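Aminoacyl-tRNA synthetase-interacting multifunctional protein p43 (Plasmodium vivax, PDB 6IPA) probably binds tRNA through its C-terminal EMAP II-like domain, which carries an OB-type fold, and associates with aminoacyl-tRNA synthetases. Local coordinates at residues Leu40-Thr44 and His181-Ala185; Arg45-Ile49 and Leu101-Lys105; Tyr52-Val56 and Asp92-Lys96; Glu57-Ala62 and Leu109-Lys113; Leu84-Lys88 and Glu125-Leu129. All blocks are in the same frame, centred on the assembly; numbering follows the deposited sequence.

In the fold
All five contacts lie in one EMAP II-like domain, and three of them are strung in chain order along strand 48-58: interaction 2 at its start, interaction 3 in its middle and interaction 4 at its far end, with centres 17 to 22 Å apart. Interaction 5 packs against interaction 3 through Leu84, Leu93 and Leu129, their centres about 14 Å apart. These four fall largely in the putative tRNA-binding, OB-type part. Interaction 1 spans the longest loop, from the first modelled residues to strand 179-182, and touches interaction 2 through Leu40 and Arg45. It thereby ties the start of the OB part to the C-terminal strands, about 32 Å from interaction 4, centre to centre.

Interaction 1: Leu40-Thr44 and His181-Ala185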
# COMPACT_ATOMS: atom_id res chain seq x y z
N LEU A 40 -3.62 -12.59 -14.74
CA LEU A 40 -2.55 -12.38 -13.71
C LEU A 40 -1.93 -10.96 -13.76
O LEU A 40 -1.95 -10.28 -12.72
CB LEU A 40 -1.45 -13.42 -13.79
CG LEU A 40 -1.64 -14.76 -13.08
CD1 LEU A 40 -0.38 -15.59 -13.26
CD2 LEU A 40 -1.94 -14.59 -11.60
N ASP A 41 -1.38 -10.51 -14.90
CA ASP A 41 -0.97 -9.07 -15.04
C ASP A 41 -2.21 -8.23 -15.34
O ASP A 41 -2.47 -7.83 -16.47
CB ASP A 41 0.15 -8.82 -16.10
CG ASP A 41 0.51 -7.31 -16.28
OD1 ASP A 41 0.12 -6.48 -15.42
OD2 ASP A 41 1.18 -6.93 -17.30
N ASP A 42 -3.00 -7.97 -14.32
CA ASP A 42 -4.25 -7.28 -14.52
C ASP A 42 -4.44 -6.49 -13.24
O ASP A 42 -4.66 -7.05 -12.17
CB ASP A 42 -5.36 -8.29 -14.77
CG ASP A 42 -6.75 -7.68 -14.77
OD1 ASP A 42 -6.89 -6.42 -14.85
OD2 ASP A 42 -7.71 -8.48 -14.67
N ILE A 43 -4.34 -5.17 -13.36
CA ILE A 43 -4.32 -4.36 -12.18
C ILE A 43 -5.71 -4.18 -11.57
O ILE A 43 -5.84 -3.80 -10.41
CB ILE A 43 -3.60 -3.04 -12.43
CG1 ILE A 43 -3.47 -2.27 -11.12
CG2 ILE A 43 -4.33 -2.21 -13.48
CD1 ILE A 43 -2.52 -1.12 -11.19
N THR A 44 -6.76 -4.50 -12.33
CA THR A 44 -8.13 -4.40 -11.79
C THR A 44 -8.31 -5.37 -10.62
O THR A 44 -9.22 -5.23 -9.82
CB THR A 44 -9.15 -4.67 -12.91
OG1 THR A 44 -8.99 -6.01 -13.38
CG2 THR A 44 -8.95 -3.69 -14.07
N HIS A 181 2.60 5.08 -11.04
CA HIS A 181 2.04 4.50 -12.30
C HIS A 181 1.88 2.98 -12.30
O HIS A 181 2.79 2.25 -11.87
CB HIS A 181 2.97 4.77 -13.49
CG HIS A 181 3.08 6.21 -13.85
ND1 HIS A 181 3.53 7.18 -12.96
CD2 HIS A 181 2.81 6.86 -15.00
CE1 HIS A 181 3.53 8.36 -13.56
NE2 HIS A 181 3.11 8.19 -14.81
N TYR A 182 0.75 2.50 -12.84
CA TYR A 182 0.72 1.14 -13.42
C TYR A 182 1.12 1.32 -14.89
O TYR A 182 0.43 1.98 -15.64
CB TYR A 182 -0.65 0.46 -13.25
CG TYR A 182 -0.76 -0.85 -14.00
CD1 TYR A 182 -0.17 -1.99 -13.52
CD2 TYR A 182 -1.43 -0.93 -15.22
CE1 TYR A 182 -0.23 -3.17 -14.21
CE2 TYR A 182 -1.49 -2.11 -15.93
CZ TYR A 182 -0.88 -3.24 -15.42
OH TYR A 182 -0.93 -4.45 -16.10
N LYS A 183 2.24 0.80 -15.28
CA LYS A 183 2.67 0.97 -16.64
C LYS A 183 2.76 2.43 -16.98
O LYS A 183 3.57 3.11 -16.43
CB LYS A 183 1.84 0.17 -17.60
CG LYS A 183 2.01 -1.30 -17.36
CD LYS A 183 1.23 -2.15 -18.31
CE LYS A 183 1.63 -3.56 -18.10
NZ LYS A 183 0.44 -4.41 -18.05
N ASP A 184 2.04 2.89 -17.97
CA ASP A 184 2.02 4.29 -18.31
C ASP A 184 0.83 5.04 -17.77
O ASP A 184 0.65 6.17 -18.09
CB ASP A 184 2.01 4.43 -19.79
CG ASP A 184 3.32 4.22 -20.39
OD1 ASP A 184 4.31 4.37 -19.73
OD2 ASP A 184 3.41 3.91 -21.56
N ALA A 185 0.03 4.39 -16.97
CA ALA A 185 -1.22 4.93 -16.47
C ALA A 185 -1.10 5.28 -15.00
O ALA A 185 -0.88 4.41 -14.19
CB ALA A 185 -2.33 3.90 -16.66
O HOH W 1 -3.42 -4.60 -16.38
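Leu40 starts the modelled chain and lies too far from 181-185 to touch it; its side chain rests on helix 165-169. Asp41, at the centre of an inverse gamma turn, carries the polar half of the contact. Its CA-to-CB bond points sideways, yet the t rotamer brings the carboxylate to the tip of the other segment, where OD1 accepts a very short hydrogen bond from Tyr182 OH (2.4 Å) and OD2 forms a salt bridge with Lys183 NZ (2.7 Å). A short acidic side chain suits this place because its two oxygens can serve a phenol and an ammonium at once. Lys183 NZ donates to Tyr182 OH, also very short at 2.4 Å, closing a compact polar cluster. The receiving element is a beta hairpin, its strands 179-182 and 185-189 joined by a type II' turn from Tyr182 to Ala185. Asp41 and Ile43 fasten the loop before strand 48-58 to the end of this hairpin. Asp42 turns away and shapes its own segment, OD1 accepting from Thr44 N (3.2 Å) in an Asx turn and from Thr44 OG1 (2.6 Å). Ile43, branched and apolar, lays CG2 over the Tyr182 ring, 3.7 Å from its centroid, as a CH-pi contact. A water accepts from Ile43 N (3.2 Å) and donates to Tyr182 OH (2.5 Å).

Interaction 2: Arg45-Ile49 and Leu101-Lys105; sequences RLNII and LANLK
Residues 45-49 leave a 3-10 turn at Arg45 and extend into the start of strand 48-58, while 101-105 comes off the end of strand 97-101 and bends at Ala102 and Asn103 (phi/psi -72/-23° and -101/10°). The two run antiparallel. Ile48 and Leu101 form a non-hydrogen-bonded pair with CA atoms 4.4 Å apart, and Asn47 lies opposite Ala102 at 5.7 Å; Ala102 N donates to Asn47 O at 3.0 Å. Beyond this the bend parts the backbones, and the side chain of Asn103 (chi1 p) fills the gap: ND2 donates to Arg45 O (3.1 Å) and OD1 accepts a weak bond from Asn47 N (3.3 Å). An amide suits the place, since it offers both donor and acceptor as a peptide group would. Ile48 and Leu101 point to the same face of the sheet, where Leu101 CD1 (chi1 t, chi2 p) meets Ile48 CG1 at 4.2 Å and Leu46 CB at 4.0 Å. Ile49, with chi1 p, brings CD1 to Ala102 CB in a tight contact at 3.4 Å; the small alanine leaves room for the isoleucine tip. The pairing is characteristic of the first and fourth strands of the OB-type sheet. Asp154 receives both Asn103 ND2, through its backbone O, and the Arg45 guanidinium, through its carboxylate, while Phe166 of helix 165-169 packs on Leu46 and Leu101.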
# COMPACT_ATOMS: atom_id res chain seq x y z
N ARG A 45 -7.39 -6.33 -10.52
CA ARG A 45 -7.51 -7.42 -9.57
C ARG A 45 -6.99 -7.07 -8.19
O ARG A 45 -7.34 -7.73 -7.23
CB ARG A 45 -6.78 -8.66 -10.09
CG ARG A 45 -7.53 -9.35 -11.21
CD ARG A 45 -6.83 -10.58 -11.77
NE ARG A 45 -6.98 -11.67 -10.84
CZ ARG A 45 -6.43 -12.87 -10.98
NH1 ARG A 45 -5.67 -13.18 -12.06
NH2 ARG A 45 -6.64 -13.76 -10.03
N LEU A 46 -6.17 -6.03 -8.11
CA LEU A 46 -5.74 -5.44 -6.86
C LEU A 46 -6.77 -4.48 -6.34
O LEU A 46 -7.22 -3.62 -7.06
CB LEU A 46 -4.41 -4.66 -7.02
CG LEU A 46 -3.25 -5.40 -7.67
CD1 LEU A 46 -2.00 -4.56 -7.61
CD2 LEU A 46 -3.04 -6.74 -7.03
N ASN A 47 -7.05 -4.59 -5.04
CA ASN A 47 -7.84 -3.59 -4.27
C ASN A 47 -6.97 -2.75 -3.44
O ASN A 47 -6.73 -3.13 -2.33
CB ASN A 47 -8.75 -4.28 -3.28
CG ASN A 47 -9.74 -3.37 -2.68
OD1 ASN A 47 -10.13 -2.36 -3.27
ND2 ASN A 47 -10.21 -3.73 -1.51
N ILE A 48 -6.50 -1.63 -3.98
CA ILE A 48 -5.62 -0.69 -3.31
C ILE A 48 -6.44 0.47 -2.72
O ILE A 48 -7.06 1.23 -3.45
CB ILE A 48 -4.59 -0.13 -4.31
CG1 ILE A 48 -3.58 -1.22 -4.70
CG2 ILE A 48 -3.82 1.04 -3.69
CD1 ILE A 48 -2.77 -0.89 -5.94
N ILE A 49 -6.43 0.63 -1.41
CA ILE A 49 -7.31 1.60 -0.77
C ILE A 49 -6.55 2.51 0.22
O ILE A 49 -5.52 2.12 0.75
CB ILE A 49 -8.46 0.89 -0.09
CG1 ILE A 49 -7.95 -0.10 0.91
CG2 ILE A 49 -9.32 0.13 -1.11
CD1 ILE A 49 -9.05 -0.75 1.71
N LEU A 101 -2.81 -2.14 0.03
CA LEU A 101 -3.26 -3.33 -0.73
C LEU A 101 -4.11 -4.21 0.19
O LEU A 101 -3.62 -5.11 0.87
CB LEU A 101 -2.08 -4.14 -1.31
CG LEU A 101 -2.45 -5.42 -2.07
CD1 LEU A 101 -3.40 -5.11 -3.20
CD2 LEU A 101 -1.25 -6.16 -2.67
N ALA A 102 -5.42 -3.96 0.18
CA ALA A 102 -6.36 -4.58 1.12
C ALA A 102 -6.69 -6.05 0.96
O ALA A 102 -7.10 -6.70 1.92
CB ALA A 102 -7.65 -3.78 1.09
N ASN A 103 -6.51 -6.62 -0.23
CA ASN A 103 -7.04 -7.96 -0.52
C ASN A 103 -6.09 -9.12 -0.47
O ASN A 103 -6.45 -10.26 -0.85
CB ASN A 103 -7.83 -7.97 -1.82
CG ASN A 103 -6.99 -7.72 -3.07
OD1 ASN A 103 -5.95 -7.05 -3.06
ND2 ASN A 103 -7.47 -8.25 -4.18
N LEU A 104 -4.89 -8.87 0.03
CA LEU A 104 -4.04 -9.93 0.49
C LEU A 104 -4.78 -10.55 1.65
O LEU A 104 -5.58 -9.85 2.30
CB LEU A 104 -2.76 -9.34 1.00
CG LEU A 104 -1.88 -8.63 -0.02
CD1 LEU A 104 -0.82 -7.80 0.71
CD2 LEU A 104 -1.16 -9.66 -0.87
N LYS A 105 -4.51 -11.82 1.95
CA LYS A 105 -5.11 -12.51 3.10
C LYS A 105 -4.34 -12.24 4.38
O LYS A 105 -3.11 -12.06 4.34
CB LYS A 105 -5.16 -14.04 2.91
CG LYS A 105 -6.08 -14.55 1.81
CD LYS A 105 -6.86 -15.83 2.15
CE LYS A 105 -7.02 -16.74 0.95
NZ LYS A 105 -5.76 -17.49 0.67

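Interaction 3: Tyr52-Val56 and Asp92-Lys96; sequences YVEEV and DLLHK
This is a turn docked by main-chain hydrogen bonds on the side of strand 48-58 away from strand 66-71, just ahead of the pairing with strand 97-101 in the OB-type sheet. Residues 52-56 are extended, apart from a classic bulge at Glu54 and Glu55 opposite Lys69. Leu93 to Lys96 form a type II turn, with His95 at phi/psi 58/22° and Lys96 N bonded to Leu93 O (3.2 Å). Val53 faces His95 (CA atoms 4.9 Å apart); Val53 N donates to Lys96 O (2.7 Å) and His95 N to Val53 O (2.9 Å). The Tyr52 and His95 rings (chi1 t and m) are nearly parallel, at 3°, but slid so far that they barely overlap, with centroids 5.3 Å apart. Val56 CG2 touches Leu93 CB (4.0 Å) and Leu94 CD1 (3.9 Å), the chi1 t rotamer of Leu94 bringing its tip back over the strand. Sequence-independent backbone bonds therefore set the register, while Val56, Leu93 and Leu94 add apolar contact beside them.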
# COMPACT_ATOMS: atom_id res chain seq x y z
N TYR A 52 -5.89 5.59 7.04
CA TYR A 52 -5.27 6.52 8.00
C TYR A 52 -4.56 5.70 9.03
O TYR A 52 -5.20 4.87 9.69
CB TYR A 52 -6.35 7.29 8.73
CG TYR A 52 -5.86 8.37 9.65
CD1 TYR A 52 -5.02 9.37 9.18
CD2 TYR A 52 -6.28 8.43 10.98
CE1 TYR A 52 -4.57 10.38 10.02
CE2 TYR A 52 -5.87 9.45 11.81
CZ TYR A 52 -5.01 10.42 11.32
OH TYR A 52 -4.53 11.43 12.12
N VAL A 53 -3.25 5.92 9.17
CA VAL A 53 -2.46 5.22 10.19
C VAL A 53 -2.80 5.77 11.59
O VAL A 53 -2.37 6.86 11.97
CB VAL A 53 -0.95 5.40 9.91
CG1 VAL A 53 -0.15 4.70 10.98
CG2 VAL A 53 -0.57 4.88 8.51
N GLU A 54 -3.58 5.03 12.36
CA GLU A 54 -3.89 5.43 13.74
C GLU A 54 -2.73 5.33 14.73
O GLU A 54 -2.57 6.22 15.55
CB GLU A 54 -5.04 4.59 14.23
CG GLU A 54 -6.33 5.00 13.56
CD GLU A 54 -7.51 4.30 14.16
OE1 GLU A 54 -7.28 3.35 14.94
OE2 GLU A 54 -8.65 4.69 13.82
N GLU A 55 -1.96 4.24 14.67
CA GLU A 55 -0.92 3.90 15.67
C GLU A 55 0.29 3.22 15.04
O GLU A 55 0.13 2.34 14.19
CB GLU A 55 -1.43 2.95 16.74
CG GLU A 55 -2.15 3.58 17.91
CD GLU A 55 -2.54 2.57 18.99
OE1 GLU A 55 -1.64 1.91 19.60
OE2 GLU A 55 -3.76 2.42 19.21
N VAL A 56 1.49 3.62 15.49
CA VAL A 56 2.72 2.90 15.23
C VAL A 56 3.22 2.30 16.52
O VAL A 56 3.34 3.00 17.52
CB VAL A 56 3.80 3.84 14.71
CG1 VAL A 56 5.00 3.05 14.19
CG2 VAL A 56 3.23 4.70 13.62
N ASP A 92 7.10 9.40 11.32
CA ASP A 92 7.12 9.44 9.85
C ASP A 92 5.93 8.75 9.19
O ASP A 92 5.60 9.00 8.04
CB ASP A 92 8.38 8.75 9.34
CG ASP A 92 9.59 9.53 9.65
OD1 ASP A 92 9.52 10.75 9.44
OD2 ASP A 92 10.58 8.92 10.12
N LEU A 93 5.33 7.85 9.97
CA LEU A 93 4.24 7.04 9.57
C LEU A 93 2.93 7.44 10.29
O LEU A 93 1.83 7.32 9.70
CB LEU A 93 4.57 5.59 9.94
CG LEU A 93 5.84 4.92 9.42
CD1 LEU A 93 5.98 3.49 9.94
CD2 LEU A 93 5.80 4.88 7.91
N LEU A 94 3.06 7.89 11.54
CA LEU A 94 1.90 8.10 12.38
C LEU A 94 0.96 9.12 11.74
O LEU A 94 1.39 10.10 11.15
CB LEU A 94 2.30 8.56 13.81
CG LEU A 94 1.17 8.56 14.85
CD1 LEU A 94 0.68 7.16 15.16
CD2 LEU A 94 1.56 9.24 16.14
N HIS A 95 -0.33 8.87 11.81
CA HIS A 95 -1.28 9.87 11.34
C HIS A 95 -1.11 10.29 9.87
O HIS A 95 -1.58 11.33 9.45
CB HIS A 95 -1.29 11.07 12.29
CG HIS A 95 -1.90 10.74 13.62
ND1 HIS A 95 -1.72 11.52 14.75
CD2 HIS A 95 -2.68 9.69 14.00
CE1 HIS A 95 -2.36 10.96 15.76
NE2 HIS A 95 -2.96 9.86 15.33
N LYS A 96 -0.48 9.43 9.08
CA LYS A 96 -0.48 9.57 7.62
C LYS A 96 -1.66 8.81 7.00
O LYS A 96 -2.21 7.86 7.58
CB LYS A 96 0.82 9.04 7.01
CG LYS A 96 2.07 9.75 7.45
CD LYS A 96 2.10 11.21 7.04
CE LYS A 96 3.29 11.89 7.71
NZ LYS A 96 4.59 11.21 7.40

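Interaction 4: Glu57-Ala62 and Leu109-Lys113; sequences EIHPDA and LRGRK
His59 (chi1 t, chi2 -46°) ties the loop after strand 48-58, the first of the OB-type sheet, to the separate hairpin 107-114. The hairpin tip is a type I' turn, Leu109 to Arg112, closed by Leu109 N to Arg112 O (2.8 Å) and Arg112 N to Leu109 O (2.6 Å). Arg110 sits at phi/psi 48/46° and Gly111 at 90/-17°, where a CB would jam against the preceding carbonyl. The nearest CA atoms are His59-Arg112 (7.8 Å) and Asp61-Arg110 (6.2 Å). His59 NE2 donates to Leu109 O (3.2 Å), while ND1 accepts a weak bond from Asp61 N (3.4 Å). Arg112, chi1 and chi2 both m, folds CG over the His59 ring, 3.5 Å from its centroid, and its guanidinium over Pro60 CD. Arg110, m then t and t, stretches CD to 3.1 Å from Asp61 O. Glu57 OE2 stays 4.0 Å from Arg112 NH1, beyond a salt bridge. The one hydrogen bond between the segments comes from the His59 imidazole; both arginines pack by stem and guanidinium without one.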
# COMPACT_ATOMS: atom_id res chain seq x y z
N GLU A 57 3.53 1.02 16.49
CA GLU A 57 4.08 0.28 17.62
C GLU A 57 5.21 -0.56 17.05
O GLU A 57 5.22 -0.79 15.84
CB GLU A 57 2.97 -0.56 18.28
CG GLU A 57 3.44 -1.81 18.99
CD GLU A 57 2.57 -2.21 20.16
OE1 GLU A 57 1.44 -1.66 20.29
OE2 GLU A 57 3.05 -3.07 20.97
N ILE A 58 6.21 -0.93 17.87
CA ILE A 58 7.32 -1.81 17.43
C ILE A 58 6.91 -3.22 17.76
O ILE A 58 6.05 -3.44 18.61
CB ILE A 58 8.70 -1.41 18.05
CG1 ILE A 58 9.25 -0.19 17.33
CG2 ILE A 58 9.76 -2.51 17.94
CD1 ILE A 58 10.26 0.61 18.13
N HIS A 59 7.49 -4.18 17.05
CA HIS A 59 7.08 -5.58 17.13
C HIS A 59 8.01 -6.22 18.18
O HIS A 59 9.23 -6.11 18.04
CB HIS A 59 7.23 -6.22 15.73
CG HIS A 59 6.54 -7.55 15.55
ND1 HIS A 59 6.64 -8.57 16.47
CD2 HIS A 59 5.80 -8.04 14.53
CE1 HIS A 59 5.96 -9.62 16.03
NE2 HIS A 59 5.44 -9.32 14.86
N PRO A 60 7.43 -6.86 19.23
CA PRO A 60 8.29 -7.45 20.25
C PRO A 60 9.32 -8.41 19.68
O PRO A 60 10.51 -8.22 19.94
CB PRO A 60 7.31 -8.20 21.17
CG PRO A 60 6.04 -7.44 21.04
CD PRO A 60 6.01 -6.93 19.63
N ASP A 61 8.87 -9.40 18.92
CA ASP A 61 9.73 -10.45 18.37
C ASP A 61 10.25 -10.22 16.96
O ASP A 61 11.05 -10.99 16.46
CB ASP A 61 8.97 -11.77 18.41
CG ASP A 61 8.35 -12.05 19.77
OD1 ASP A 61 8.96 -11.67 20.79
OD2 ASP A 61 7.25 -12.63 19.81
N ALA A 62 9.78 -9.19 16.29
CA ALA A 62 10.34 -8.86 15.00
C ALA A 62 11.13 -7.59 15.18
O ALA A 62 10.59 -6.53 15.50
CB ALA A 62 9.26 -8.70 13.95
N LEU A 109 2.46 -13.11 11.60
CA LEU A 109 3.91 -13.06 11.71
C LEU A 109 4.36 -12.84 13.11
O LEU A 109 3.93 -11.91 13.74
CB LEU A 109 4.42 -11.88 10.97
CG LEU A 109 4.20 -11.92 9.50
CD1 LEU A 109 4.61 -10.64 8.81
CD2 LEU A 109 4.91 -13.13 8.94
N ARG A 110 5.13 -13.77 13.62
CA ARG A 110 5.74 -13.70 14.94
C ARG A 110 4.82 -13.30 16.04
O ARG A 110 5.10 -12.43 16.77
CB ARG A 110 7.03 -12.90 14.93
CG ARG A 110 8.19 -13.63 14.27
CD ARG A 110 9.46 -12.84 14.52
NE ARG A 110 10.75 -13.31 14.01
CZ ARG A 110 11.34 -12.87 12.91
NH1 ARG A 110 10.76 -12.02 12.11
NH2 ARG A 110 12.52 -13.32 12.58
N GLY A 111 3.67 -13.90 16.08
CA GLY A 111 2.70 -13.65 17.08
C GLY A 111 1.80 -12.54 16.66
O GLY A 111 0.68 -12.47 17.08
N ARG A 112 2.23 -11.77 15.68
CA ARG A 112 1.42 -10.64 15.24
C ARG A 112 0.65 -10.73 13.92
O ARG A 112 1.23 -10.97 12.89
CB ARG A 112 2.25 -9.38 15.21
CG ARG A 112 2.73 -8.98 16.57
CD ARG A 112 1.61 -8.74 17.56
NE ARG A 112 2.17 -8.45 18.85
CZ ARG A 112 2.29 -7.24 19.38
NH1 ARG A 112 1.85 -6.18 18.73
NH2 ARG A 112 2.83 -7.09 20.56
N LYS A 113 -0.65 -10.47 13.98
CA LYS A 113 -1.50 -10.52 12.78
C LYS A 113 -1.19 -9.33 11.89
O LYS A 113 -0.88 -8.25 12.39
CB LYS A 113 -3.00 -10.50 13.14
CG LYS A 113 -3.50 -11.66 14.01
CD LYS A 113 -3.38 -13.02 13.31
CE LYS A 113 -4.01 -14.14 14.12
NZ LYS A 113 -3.07 -14.66 15.15

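Interaction 5: Leu84-Lys88 and Glu125-Leu129; sequences LRLKK and EQIEL
Glu125 precedes strand 126-129, and its backbone rather than its carboxylate makes the contact: Glu125 O accepts from Lys87 NZ at 3.0 Å. Lys87 needs its full length to get there, with chi1 m and the remaining torsions all t. Ile127 (phi/psi -135/129°, chi1 and chi2 t) faces the loop, its CA 7.4 Å from Lys87 CA; its CD1 meets Leu84 CD2 at 3.7 Å and its CG2 meets Lys87 CD at 4.0 Å. A branched apolar residue suits this spot, between the buried Leu84 and the aliphatic stem of a lysine. Here the loop between strands 78-82 and 97-101 of the OB-type sheet packs through side chains on the hairpin of 120-123 and 126-129, with no backbone pairing between them. The loop curls back at 84-88, where weak bonds from Lys87 N (3.3 Å) and Lys88 N (3.0 Å) both end on Leu84 O. Glu128 has its CA-to-CB bond turned away, but with chi1 and chi2 both m OE1 comes back to form a salt bridge with Lys88 NZ (2.8 Å); Lys88, also m at chi1 and chi2, passes CE 3.2 Å from Ile127 O. Leu129 ends the strand and packs on Leu93.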
# COMPACT_ATOMS: atom_id res chain seq x y z
N LEU A 84 9.56 -1.19 7.78
CA LEU A 84 10.23 0.11 7.71
C LEU A 84 10.92 0.47 9.03
O LEU A 84 11.30 1.62 9.19
CB LEU A 84 9.20 1.21 7.41
CG LEU A 84 8.41 1.11 6.11
CD1 LEU A 84 7.00 1.67 6.28
CD2 LEU A 84 9.15 1.83 4.98
N ARG A 85 11.10 -0.45 9.97
CA ARG A 85 11.68 -0.07 11.29
C ARG A 85 13.11 0.50 11.21
O ARG A 85 13.43 1.48 11.87
CB ARG A 85 11.60 -1.22 12.31
N LEU A 86 13.95 -0.06 10.34
CA LEU A 86 15.36 0.41 10.22
C LEU A 86 15.56 1.60 9.29
O LEU A 86 16.66 2.14 9.24
CB LEU A 86 16.28 -0.71 9.71
CG LEU A 86 16.60 -1.86 10.68
CD1 LEU A 86 17.39 -2.93 9.92
CD2 LEU A 86 17.37 -1.40 11.92
N LYS A 87 14.54 2.00 8.54
CA LYS A 87 14.70 3.15 7.63
C LYS A 87 13.76 4.30 7.90
O LYS A 87 13.87 5.34 7.25
CB LYS A 87 14.62 2.71 6.17
CG LYS A 87 15.82 1.89 5.75
CD LYS A 87 15.72 1.37 4.33
CE LYS A 87 17.06 0.87 3.81
NZ LYS A 87 16.95 0.43 2.39
N LYS A 88 12.88 4.17 8.89
CA LYS A 88 11.90 5.22 9.17
C LYS A 88 11.58 5.32 10.63
O LYS A 88 11.46 4.30 11.28
CB LYS A 88 10.59 4.91 8.43
CG LYS A 88 10.62 5.14 6.93
CD LYS A 88 10.51 6.60 6.58
CE LYS A 88 11.45 6.94 5.44
NZ LYS A 88 11.18 8.36 5.07
N GLU A 125 18.91 3.51 -1.67
CA GLU A 125 18.74 3.05 -0.30
C GLU A 125 17.53 3.71 0.38
O GLU A 125 17.11 3.28 1.46
CB GLU A 125 20.05 3.28 0.48
CG GLU A 125 21.26 2.75 -0.31
CD GLU A 125 22.61 3.15 0.25
OE1 GLU A 125 22.69 4.14 1.04
OE2 GLU A 125 23.62 2.49 -0.12
N GLN A 126 16.94 4.71 -0.28
CA GLN A 126 15.75 5.42 0.25
C GLN A 126 14.46 4.62 0.04
O GLN A 126 14.28 3.97 -1.02
CB GLN A 126 15.55 6.76 -0.46
CG GLN A 126 16.66 7.79 -0.29
CD GLN A 126 16.50 8.98 -1.23
OE1 GLN A 126 15.83 9.95 -0.92
NE2 GLN A 126 17.13 8.90 -2.40
N ILE A 127 13.56 4.68 1.02
CA ILE A 127 12.20 4.19 0.79
C ILE A 127 11.22 5.21 1.35
O ILE A 127 11.40 5.65 2.47
CB ILE A 127 11.98 2.77 1.37
CG1 ILE A 127 10.59 2.19 1.02
CG2 ILE A 127 12.22 2.75 2.88
CD1 ILE A 127 10.33 0.81 1.62
N GLU A 128 10.23 5.64 0.57
CA GLU A 128 9.21 6.57 1.06
C GLU A 128 7.82 6.00 0.82
O GLU A 128 7.62 5.15 -0.06
CB GLU A 128 9.30 7.93 0.37
CG GLU A 128 10.65 8.64 0.43
CD GLU A 128 11.07 9.08 1.86
OE1 GLU A 128 10.19 9.42 2.70
OE2 GLU A 128 12.30 9.11 2.12
N LEU A 129 6.85 6.46 1.61
CA LEU A 129 5.48 6.05 1.43
C LEU A 129 4.91 6.69 0.17
O LEU A 129 5.29 7.80 -0.20
CB LEU A 129 4.62 6.57 2.57
CG LEU A 129 4.83 6.14 3.97
CD1 LEU A 129 3.92 7.00 4.81
CD2 LEU A 129 4.44 4.72 4.15